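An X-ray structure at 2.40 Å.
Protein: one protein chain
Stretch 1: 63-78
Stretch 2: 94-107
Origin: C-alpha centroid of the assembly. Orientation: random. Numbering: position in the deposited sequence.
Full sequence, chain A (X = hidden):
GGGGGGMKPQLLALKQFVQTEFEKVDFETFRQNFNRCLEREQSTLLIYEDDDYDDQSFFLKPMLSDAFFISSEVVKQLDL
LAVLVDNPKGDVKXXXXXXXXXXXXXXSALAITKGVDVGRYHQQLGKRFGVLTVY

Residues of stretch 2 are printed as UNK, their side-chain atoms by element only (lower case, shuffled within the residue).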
ATOM      1  N   MET A  63      17.585  -1.469 -19.265  1.00 37.05           N
ATOM      2  CA  MET A  63      17.444  -2.031 -17.924  1.00 37.00           C
ATOM      3  C   MET A  63      15.978  -1.867 -17.524  1.00 35.06           C
ATOM      4  O   MET A  63      15.407  -2.701 -16.836  1.00 34.16           O
ATOM      5  CB  MET A  63      18.332  -1.272 -16.946  1.00 46.26           C
ATOM      6  CG  MET A  63      19.551  -2.038 -16.573  1.00 52.26           C
ATOM      7  SD  MET A  63      19.104  -3.688 -16.017  1.00 58.39           S
ATOM      8  CE  MET A  63      19.378  -3.524 -14.231  1.00 59.27           C
ATOM      9  N   LEU A  64      15.395  -0.761 -17.963  1.00 28.00           N
ATOM     10  CA  LEU A  64      14.000  -0.439 -17.721  1.00 29.03           C
ATOM     11  C   LEU A  64      13.133  -1.595 -18.241  1.00 29.62           C
ATOM     12  O   LEU A  64      12.470  -2.289 -17.465  1.00 29.58           O
ATOM     13  CB  LEU A  64      13.665   0.841 -18.475  1.00 44.57           C
ATOM     14  CG  LEU A  64      12.943   1.944 -17.731  1.00 46.13           C
ATOM     15  CD1 LEU A  64      11.486   1.552 -17.562  1.00 47.87           C
ATOM     16  CD2 LEU A  64      13.639   2.174 -16.394  1.00 46.09           C
ATOM     17  N   SER A  65      13.141  -1.796 -19.557  1.00 32.92           N
ATOM     18  CA  SER A  65      12.368  -2.878 -20.145  1.00 32.80           C
ATOM     19  C   SER A  65      12.817  -4.211 -19.538  1.00 31.80           C
ATOM     20  O   SER A  65      12.008  -5.089 -19.264  1.00 30.55           O
ATOM     21  CB  SER A  65      12.560  -2.913 -21.665  1.00 50.18           C
ATOM     22  OG  SER A  65      12.114  -1.706 -22.269  1.00 51.30           O
ATOM     23  N   ASP A  66      14.114  -4.351 -19.315  1.00 30.89           N
ATOM     24  CA  ASP A  66      14.662  -5.577 -18.741  1.00 31.57           C
ATOM     25  C   ASP A  66      13.940  -5.919 -17.437  1.00 31.33           C
ATOM     26  O   ASP A  66      13.209  -6.924 -17.354  1.00 31.59           O
ATOM     27  CB  ASP A  66      16.161  -5.409 -18.471  1.00 55.27           C
ATOM     28  CG  ASP A  66      17.007  -6.331 -19.310  1.00 58.63           C
ATOM     29  OD1 ASP A  66      16.860  -7.563 -19.154  1.00 61.27           O
ATOM     30  OD2 ASP A  66      17.820  -5.841 -20.132  1.00 59.85           O
ATOM     31  N   ALA A  67      14.137  -5.052 -16.441  1.00 35.21           N
ATOM     32  CA  ALA A  67      13.572  -5.172 -15.089  1.00 34.42           C
ATOM     33  C   ALA A  67      12.039  -5.256 -15.006  1.00 33.77           C
ATOM     34  O   ALA A  67      11.513  -5.716 -14.006  1.00 32.24           O
ATOM     35  CB  ALA A  67      14.082  -4.017 -14.222  1.00 16.42           C
ATOM     36  N   PHE A  68      11.336  -4.783 -16.039  1.00 29.38           N
ATOM     37  CA  PHE A  68       9.865  -4.864 -16.102  1.00 30.47           C
ATOM     38  C   PHE A  68       9.498  -6.305 -16.362  1.00 30.69           C
ATOM     39  O   PHE A  68       8.599  -6.863 -15.731  1.00 30.27           O
ATOM     40  CB  PHE A  68       9.300  -4.032 -17.257  1.00 44.22           C
ATOM     41  CG  PHE A  68       9.004  -2.604 -16.909  1.00 46.36           C
ATOM     42  CD1 PHE A  68       8.969  -1.636 -17.910  1.00 49.22           C
ATOM     43  CD2 PHE A  68       8.764  -2.220 -15.594  1.00 47.08           C
ATOM     44  CE1 PHE A  68       8.704  -0.305 -17.600  1.00 52.18           C
ATOM     45  CE2 PHE A  68       8.500  -0.894 -15.277  1.00 50.96           C
ATOM     46  CZ  PHE A  68       8.473   0.067 -16.283  1.00 52.95           C
ATOM     47  N   PHE A  69      10.206  -6.897 -17.317  1.00 44.76           N
ATOM     48  CA  PHE A  69       9.989  -8.283 -17.678  1.00 45.61           C
ATOM     49  C   PHE A  69      10.220  -9.124 -16.444  1.00 44.81           C
ATOM     50  O   PHE A  69       9.477 -10.067 -16.175  1.00 44.43           O
ATOM     51  CB  PHE A  69      10.955  -8.693 -18.782  1.00 56.14           C
ATOM     52  CG  PHE A  69      10.568  -8.191 -20.137  1.00 59.48           C
ATOM     53  CD1 PHE A  69      11.256  -8.622 -21.267  1.00 62.36           C
ATOM     54  CD2 PHE A  69       9.495  -7.315 -20.294  1.00 60.66           C
ATOM     55  CE1 PHE A  69      10.880  -8.192 -22.541  1.00 63.82           C
ATOM     56  CE2 PHE A  69       9.110  -6.875 -21.561  1.00 63.43           C
ATOM     57  CZ  PHE A  69       9.803  -7.315 -22.689  1.00 63.83           C
ATOM     58  N   ILE A  70      11.246  -8.767 -15.682  1.00 33.56           N
ATOM     59  CA  ILE A  70      11.541  -9.501 -14.470  1.00 33.81           C
ATOM     60  C   ILE A  70      10.524  -9.212 -13.348  1.00 32.44           C
ATOM     61  O   ILE A  70      10.190 -10.106 -12.575  1.00 32.60           O
ATOM     62  CB  ILE A  70      12.990  -9.208 -14.011  1.00 63.96           C
ATOM     63  CG1 ILE A  70      13.943 -10.140 -14.765  1.00 66.74           C
ATOM     64  CG2 ILE A  70      13.128  -9.387 -12.497  1.00 63.12           C
ATOM     65  CD1 ILE A  70      15.411  -9.875 -14.515  1.00 68.50           C
ATOM     66  N   SER A  71      10.034  -7.977 -13.254  1.00 32.97           N
ATOM     67  CA  SER A  71       9.057  -7.641 -12.222  1.00 31.14           C
ATOM     68  C   SER A  71       7.803  -8.461 -12.508  1.00 32.70           C
ATOM     69  O   SER A  71       7.237  -9.097 -11.620  1.00 31.61           O
ATOM     70  CB  SER A  71       8.704  -6.148 -12.268  1.00 24.76           C
ATOM     71  OG  SER A  71       7.711  -5.790 -11.312  1.00 21.69           O
ATOM     72  N   SER A  72       7.389  -8.469 -13.767  1.00 35.21           N
ATOM     73  CA  SER A  72       6.193  -9.186 -14.167  1.00 36.96           C
ATOM     74  C   SER A  72       6.306 -10.681 -13.909  1.00 37.41           C
ATOM     75  O   SER A  72       5.348 -11.314 -13.473  1.00 38.69           O
ATOM     76  CB  SER A  72       5.921  -8.930 -15.650  1.00 70.40           C
ATOM     77  OG  SER A  72       4.527  -8.834 -15.905  1.00 74.30           O
ATOM     78  N   GLU A  73       7.476 -11.241 -14.171  1.00 38.44           N
ATOM     79  CA  GLU A  73       7.691 -12.666 -13.992  1.00 41.81           C
ATOM     80  C   GLU A  73       7.666 -13.071 -12.521  1.00 41.75           C
ATOM     81  O   GLU A  73       7.094 -14.098 -12.169  1.00 42.30           O
ATOM     82  CB  GLU A  73       9.025 -13.072 -14.637  1.00 79.36           C
ATOM     83  CG  GLU A  73       9.031 -14.423 -15.353  1.00 83.54           C
ATOM     84  CD  GLU A  73       9.511 -15.573 -14.475  1.00 87.96           C
ATOM     85  OE1 GLU A  73      10.483 -15.368 -13.712  1.00 89.01           O
ATOM     86  OE2 GLU A  73       8.933 -16.686 -14.558  1.00 90.20           O
ATOM     87  N   VAL A  74       8.263 -12.269 -11.652  1.00 44.12           N
ATOM     88  CA  VAL A  74       8.288 -12.639 -10.246  1.00 45.85           C
ATOM     89  C   VAL A  74       6.975 -12.444  -9.505  1.00 46.34           C
ATOM     90  O   VAL A  74       6.754 -13.099  -8.487  1.00 48.41           O
ATOM     91  CB  VAL A  74       9.416 -11.906  -9.475  1.00 97.71           C
ATOM     92  CG1 VAL A  74      10.767 -12.259 -10.080  1.00 97.18           C
ATOM     93  CG2 VAL A  74       9.177 -10.410  -9.497  1.00 99.14           C
ATOM     94  N   VAL A  75       6.102 -11.564  -9.990  1.00 36.13           N
ATOM     95  CA  VAL A  75       4.825 -11.349  -9.302  1.00 36.27           C
ATOM     96  C   VAL A  75       3.686 -12.216  -9.812  1.00 39.67           C
ATOM     97  O   VAL A  75       2.714 -12.425  -9.094  1.00 38.50           O
ATOM     98  CB  VAL A  75       4.348  -9.885  -9.379  1.00 17.39           C
ATOM     99  CG1 VAL A  75       5.386  -8.965  -8.753  1.00 14.47           C
ATOM    100  CG2 VAL A  75       4.071  -9.498 -10.823  1.00 15.56           C
ATOM    101  N   LYS A  76       3.801 -12.714 -11.043  1.00 44.75           N
ATOM    102  CA  LYS A  76       2.751 -13.552 -11.624  1.00 49.81           C
ATOM    103  C   LYS A  76       2.742 -14.926 -10.982  1.00 52.35           C
ATOM    104  O   LYS A  76       2.979 -15.924 -11.653  1.00 51.12           O
ATOM    105  CB  LYS A  76       2.948 -13.726 -13.131  1.00 74.66           C
ATOM    106  CG  LYS A  76       4.275 -14.353 -13.509  1.00 76.09           C
ATOM    107  CD  LYS A  76       4.142 -15.253 -14.721  1.00 76.73           C
ATOM    108  CE  LYS A  76       5.484 -15.886 -15.060  1.00 76.31           C
ATOM    109  NZ  LYS A  76       5.743 -15.883 -16.525  1.00 77.29           N
ATOM    110  N   GLN A  77       2.445 -14.988  -9.689  1.00 65.88           N
ATOM    111  CA  GLN A  77       2.440 -16.279  -9.050  1.00 70.50           C
ATOM    112  C   GLN A  77       1.160 -17.051  -9.208  1.00 73.56           C
ATOM    113  O   GLN A  77       0.584 -17.540  -8.243  1.00 74.67           O
ATOM    114  CB  GLN A  77       2.846 -16.189  -7.587  1.00 87.74           C
ATOM    115  CG  GLN A  77       2.041 -15.266  -6.722  1.00 89.76           C
ATOM    116  CD  GLN A  77       2.886 -14.756  -5.574  1.00 91.29           C
ATOM    117  OE1 GLN A  77       2.374 -14.319  -4.543  1.00 91.94           O
ATOM    118  NE2 GLN A  77       4.206 -14.800  -5.756  1.00 90.77           N
ATOM    119  N   LEU A  78       0.719 -17.117 -10.460  1.00 66.26           N
ATOM    120  CA  LEU A  78      -0.431 -17.916 -10.886  1.00 70.04           C
ATOM    121  C   LEU A  78       0.561 -18.985 -11.323  1.00 72.36           C
ATOM    122  O   LEU A  78       1.730 -18.626 -11.562  1.00 71.95           O
ATOM    123  CB  LEU A  78      -1.099 -17.296 -12.127  1.00138.22           C
ATOM    124  CG  LEU A  78      -0.574 -17.716 -13.511  1.00138.82           C
ATOM    125  CD1 LEU A  78      -1.679 -17.591 -14.563  1.00138.66           C
ATOM    126  CD2 LEU A  78       0.650 -16.885 -13.897  1.00138.55           C
ATOM    127  N   UNK A  94      -4.116  -9.507  -7.017  1.00 31.17           N
ATOM    128  CA  UNK A  94      -2.943  -9.529  -6.157  1.00 30.08           C
ATOM    129  C   UNK A  94      -1.638  -9.496  -6.954  1.00 29.58           C
ATOM    130  O   UNK A  94      -0.672  -8.841  -6.549  1.00 28.03           O
ATOM    131  o   UNK A  94      -2.880 -11.975  -5.947  1.00 43.39           O
ATOM    132  c   UNK A  94      -2.982 -10.757  -5.228  1.00 42.44           C
ATOM    133  N   UNK A  95      -1.611 -10.187  -8.092  1.00 29.76           N
ATOM    134  CA  UNK A  95      -0.412 -10.213  -8.934  1.00 29.34           C
ATOM    135  C   UNK A  95      -0.161  -8.833  -9.545  1.00 27.24           C
ATOM    136  O   UNK A  95       0.975  -8.365  -9.610  1.00 28.00           O
ATOM    137  s   UNK A  95      -0.818 -12.933  -9.486  1.00 54.01           S
ATOM    138  c   UNK A  95      -0.562 -11.243 -10.055  1.00 43.40           C
ATOM    139  N   UNK A  96      -1.230  -8.186  -9.996  1.00 28.88           N
ATOM    140  CA  UNK A  96      -1.124  -6.861 -10.598  1.00 26.47           C
ATOM    141  C   UNK A  96      -0.880  -5.820  -9.524  1.00 24.34           C
ATOM    142  O   UNK A  96      -0.301  -4.759  -9.787  1.00 25.22           O
ATOM    143  c   UNK A  96      -2.415  -6.502 -11.325  1.00 24.14           C
ATOM    144  s   UNK A  96      -2.650  -7.341 -12.878  1.00 30.40           S
ATOM    145  N   UNK A  97      -1.339  -6.113  -8.314  1.00 18.56           N
ATOM    146  CA  UNK A  97      -1.168  -5.174  -7.226  1.00 17.40           C
ATOM    147  C   UNK A  97       0.326  -5.082  -6.939  1.00 15.60           C
ATOM    148  O   UNK A  97       0.856  -3.984  -6.798  1.00 13.50           O
ATOM    149  c   UNK A  97      -2.726  -3.353  -5.249  1.00 20.02           C
ATOM    150  c   UNK A  97      -1.971  -4.611  -4.872  1.00 20.92           C
ATOM    151  o   UNK A  97      -2.389  -2.264  -4.799  1.00 16.71           O
ATOM    152  n   UNK A  97      -3.759  -3.499  -6.069  1.00 20.13           N
ATOM    153  c   UNK A  97      -1.955  -5.640  -5.996  1.00 21.79           C
ATOM    154  N   UNK A  98       1.009  -6.227  -6.908  1.00 25.42           N
ATOM    155  CA  UNK A  98       2.451  -6.272  -6.638  1.00 26.42           C
ATOM    156  C   UNK A  98       3.302  -5.593  -7.710  1.00 26.54           C
ATOM    157  O   UNK A  98       4.310  -4.972  -7.391  1.00 27.45           O
ATOM    158  c   UNK A  98       2.906  -7.714  -6.481  1.00 24.69           C
ATOM    159  o   UNK A  98       2.179  -8.347  -5.442  1.00 30.29           O
ATOM    160  N   UNK A  99       2.906  -5.724  -8.976  1.00 14.73           N
ATOM    161  CA  UNK A  99       3.619  -5.094 -10.083  1.00 15.12           C
ATOM    162  C   UNK A  99       3.500  -3.572  -9.932  1.00 15.70           C
ATOM    163  O   UNK A  99       4.472  -2.831 -10.132  1.00 15.91           O
ATOM    164  c   UNK A  99       2.993  -5.490 -11.413  1.00 26.16           C
ATOM    165  c   UNK A  99       5.564  -5.278 -14.212  1.00 27.98           C
ATOM    166  c   UNK A  99       3.758  -5.001 -12.618  1.00 28.45           C
ATOM    167  c   UNK A  99       4.869  -5.699 -13.077  1.00 27.76           C
ATOM    168  c   UNK A  99       5.151  -4.139 -14.898  1.00 26.28           C
ATOM    169  c   UNK A  99       3.349  -3.857 -13.311  1.00 28.12           C
ATOM    170  c   UNK A  99       4.042  -3.426 -14.451  1.00 27.63           C
ATOM    171  N   UNK A 100       2.314  -3.117  -9.542  1.00 21.87           N
ATOM    172  CA  UNK A 100       2.070  -1.694  -9.364  1.00 23.35           C
ATOM    173  C   UNK A 100       2.771  -1.133  -8.129  1.00 23.39           C
ATOM    174  O   UNK A 100       3.416  -0.081  -8.193  1.00 23.03           O
ATOM    175  o   UNK A 100      -0.563   3.871  -7.334  1.00 26.50           O
ATOM    176  c   UNK A 100       0.254   0.008  -8.742  1.00 27.08           C
ATOM    177  c   UNK A 100      -0.281   2.603  -7.807  1.00 28.47           C
ATOM    178  c   UNK A 100      -0.038   2.391  -9.164  1.00 27.70           C
ATOM    179  c   UNK A 100       0.234   1.094  -9.622  1.00 26.29           C
ATOM    180  c   UNK A 100       0.003   0.259  -7.384  1.00 26.69           C
ATOM    181  c   UNK A 100       0.565  -1.408  -9.231  1.00 25.88           C
ATOM    182  c   UNK A 100      -0.264   1.547  -6.919  1.00 26.04           C
ATOM    183  N   UNK A 101       2.627  -1.810  -6.998  1.00 21.88           N
ATOM    184  CA  UNK A 101       3.224  -1.305  -5.776  1.00 22.66           C
ATOM    185  C   UNK A 101       4.738  -1.127  -5.877  1.00 22.57           C
ATOM    186  O   UNK A 101       5.339  -0.366  -5.109  1.00 21.38           O
ATOM    187  c   UNK A 101       1.318  -2.376  -4.468  1.00 33.01           C
ATOM    188  c   UNK A 101       0.890  -2.922  -3.126  1.00 34.10           C
ATOM    189  o   UNK A 101       1.489  -3.927  -2.689  1.00 36.53           O
ATOM    190  o   UNK A 101      -0.049  -2.352  -2.521  1.00 34.19           O
ATOM    191  c   UNK A 101       2.833  -2.205  -4.602  1.00 28.27           C
ATOM    192  N   UNK A 102       5.341  -1.786  -6.860  1.00 26.15           N
ATOM    193  CA  UNK A 102       6.784  -1.684  -7.081  1.00 25.01           C
ATOM    194  C   UNK A 102       7.105  -0.534  -8.046  1.00 25.41           C
ATOM    195  O   UNK A 102       8.209  -0.002  -8.034  1.00 25.81           O
ATOM    196  c   UNK A 102       7.329  -3.000  -7.643  1.00 10.42           C
ATOM    197  N   UNK A 103       6.132  -0.139  -8.859  1.00 18.71           N
ATOM    198  CA  UNK A 103       6.361   0.909  -9.849  1.00 19.76           C
ATOM    199  C   UNK A 103       5.783   2.280  -9.484  1.00 20.29           C
ATOM    200  O   UNK A 103       5.893   3.245 -10.245  1.00 18.92           O
ATOM    201  c   UNK A 103       5.806   0.435 -11.206  1.00 21.35           C
ATOM    202  c   UNK A 103       6.461  -0.862 -11.707  1.00 21.36           C
ATOM    203  c   UNK A 103       7.961  -0.609 -11.941  1.00 20.40           C
ATOM    204  c   UNK A 103       5.809  -1.334 -12.956  1.00 16.98           C
ATOM    205  N   UNK A 104       5.189   2.359  -8.303  1.00 26.29           N
ATOM    206  CA  UNK A 104       4.545   3.575  -7.810  1.00 26.92           C
ATOM    207  C   UNK A 104       5.310   4.887  -8.079  1.00 26.82           C
ATOM    208  O   UNK A 104       4.755   5.837  -8.635  1.00 23.87           O
ATOM    209  c   UNK A 104       4.907   4.520  -5.489  1.00 26.44           C
ATOM    210  c   UNK A 104       4.255   3.414  -6.290  1.00 28.04           C
ATOM    211  o   UNK A 104       2.840   3.450  -6.064  1.00 30.81           O
ATOM    212  N   UNK A 105       6.583   4.925  -7.690  1.00 23.13           N
ATOM    213  CA  UNK A 105       7.419   6.108  -7.859  1.00 23.63           C
ATOM    214  C   UNK A 105       7.679   6.341  -9.353  1.00 24.08           C
ATOM    215  O   UNK A 105       7.733   7.480  -9.821  1.00 21.23           O
ATOM    216  c   UNK A 105       9.108   7.827  -5.596  1.00 32.92           C
ATOM    217  c   UNK A 105       9.686   7.058  -6.734  1.00 33.95           C
ATOM    218  c   UNK A 105       9.936   7.956  -7.917  1.00 38.34           C
ATOM    219  c   UNK A 105       8.742   5.908  -7.113  1.00 33.04           C
ATOM    220  N   UNK A 106       7.822   5.239 -10.088  1.00 22.01           N
ATOM    221  CA  UNK A 106       8.052   5.235 -11.533  1.00 19.48           C
ATOM    222  C   UNK A 106       6.837   5.855 -12.224  1.00 19.13           C
ATOM    223  O   UNK A 106       6.969   6.699 -13.108  1.00 18.79           O
ATOM    224  c   UNK A 106       9.417   3.338 -16.100  1.00 25.23           C
ATOM    225  c   UNK A 106       8.074   3.383 -15.780  1.00 25.53           C
ATOM    226  c   UNK A 106       9.980   3.604 -13.782  1.00 22.49           C
ATOM    227  c   UNK A 106       7.688   3.539 -14.449  1.00 24.76           C
ATOM    228  c   UNK A 106      10.373   3.447 -15.105  1.00 24.05           C
ATOM    229  c   UNK A 106       8.207   3.791 -12.006  1.00 22.15           C
ATOM    230  c   UNK A 106       8.635   3.648 -13.441  1.00 23.95           C
ATOM    231  N   UNK A 107       5.654   5.441 -11.789  1.00 30.46           N
ATOM    232  CA  UNK A 107       4.398   5.905 -12.365  1.00 30.95           C
ATOM    233  C   UNK A 107       4.110   7.399 -12.179  1.00 32.68           C
ATOM    234  O   UNK A 107       3.525   8.027 -13.067  1.00 33.56           O
ATOM    235  c   UNK A 107       3.263   5.054 -11.809  1.00 26.81           C
ATOM    236  c   UNK A 107       3.483   3.604 -12.272  1.00 24.58           C
ATOM    237  c   UNK A 107       1.903   5.581 -12.290  1.00 27.43           C
ATOM    238  c   UNK A 107       2.584   2.619 -11.617  1.00 27.82           C
TER

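Position 94 carries one carbon and then one oxygen, with no contact to the first helix; a lone hydroxymethyl is Ser94, its hydroxyl satisfied elsewhere in the structure.

Position 95 has one carbon ending in a sulfur, which lies by Lys76 and Gln77, just where the first helix gives out. Carbon then sulfur is the signature of Cys95. Its SG lies 4.2 Å from CA of Lys76 and 3.9 Å from N of Gln77, and here CA of Lys76 and CA of Cys95 are 5.3 Å apart.

Position 96 repeats the carbon and sulfur but points away from stretch 1: Cys96, buried against other parts of the chain.

At 97 there are three carbons in an unbranched chain, the third bearing one oxygen and one nitrogen. That terminal amide is Gln97, out of reach of stretch 1.

Position 98 shows a carbon and an oxygen, the carbon 3.6 Å from CG1 of Val75. This is Ser98, whose OG donates a hydrogen bond to O of Ser94 (3.1 Å), so the polar end is spent on its own helix while CB meets the valine.

Position 99 has one carbon leading to a six-carbon ring without a heteroatom, set as a knob among Phe68, Ser71, Ser72 and Val75: Phe99. Its CA-to-CB bond points sideways, but the ring end comes nearer. Its CD1 is 3.3 Å from OG of Ser71 and its CE1 is 3.7 Å from O of Phe68; both serines line the pocket.

At 100 a similar ring bears an oxygen, hence Tyr100, directed away from stretch 1. Position 101, three carbons with two oxygens on the last, is Glu101, exposed and out of reach.

A single carbon at 102 makes Ala102, pointing toward stretch 1; its CB is 4.6 Å from OG of Ser71.

Position 103 has four carbons forked at the second, one tip 3.4 Å from CE2 of Phe68; the fork at the second carbon makes it Leu103, its CA-to-CB bond toward stretch 1, and CD2 is that tip, near the plane of the phenylalanine ring.

At 104 one carbon carries an oxygen and a carbon: Thr104. At 105 four carbons fork at the second: Leu105. Neither reaches stretch 1.

Position 106 is a carbon and a plain six-carbon ring lying by Leu64 and Phe68: Phe106, its CA-to-CB bond toward stretch 1. The edge of Phe68 meets its face, planes at 81° and centroids 5.1 Å apart, while CD1 of Leu64 comes within 3.1 Å of its CZ.

Position 107 has four carbons forked at the first, one arm two carbons long: Ile107, out of reach.

The contact follows a graded rule. The helices run roughly antiparallel, at 143°, and the spacing changes along them: Leu64 CA and Phe106 CA stand 10.3 Å apart, Ser72 CA and Phe99 CA 6.3 Å. Leu64, Phe68, Leu103 and Phe106 fill the wide end; Phe99 packs among Phe68, Ser71, Ser72 and Val75, and Cys95 lies beside Lys76 and Gln77, where the backbones are closer still. No clear hydrogen bond crosses, so mostly apolar packing carries the fit; the two stretches together bury 541 Å².

Stretch 2 94-107: SCCQSFYEALTLFI
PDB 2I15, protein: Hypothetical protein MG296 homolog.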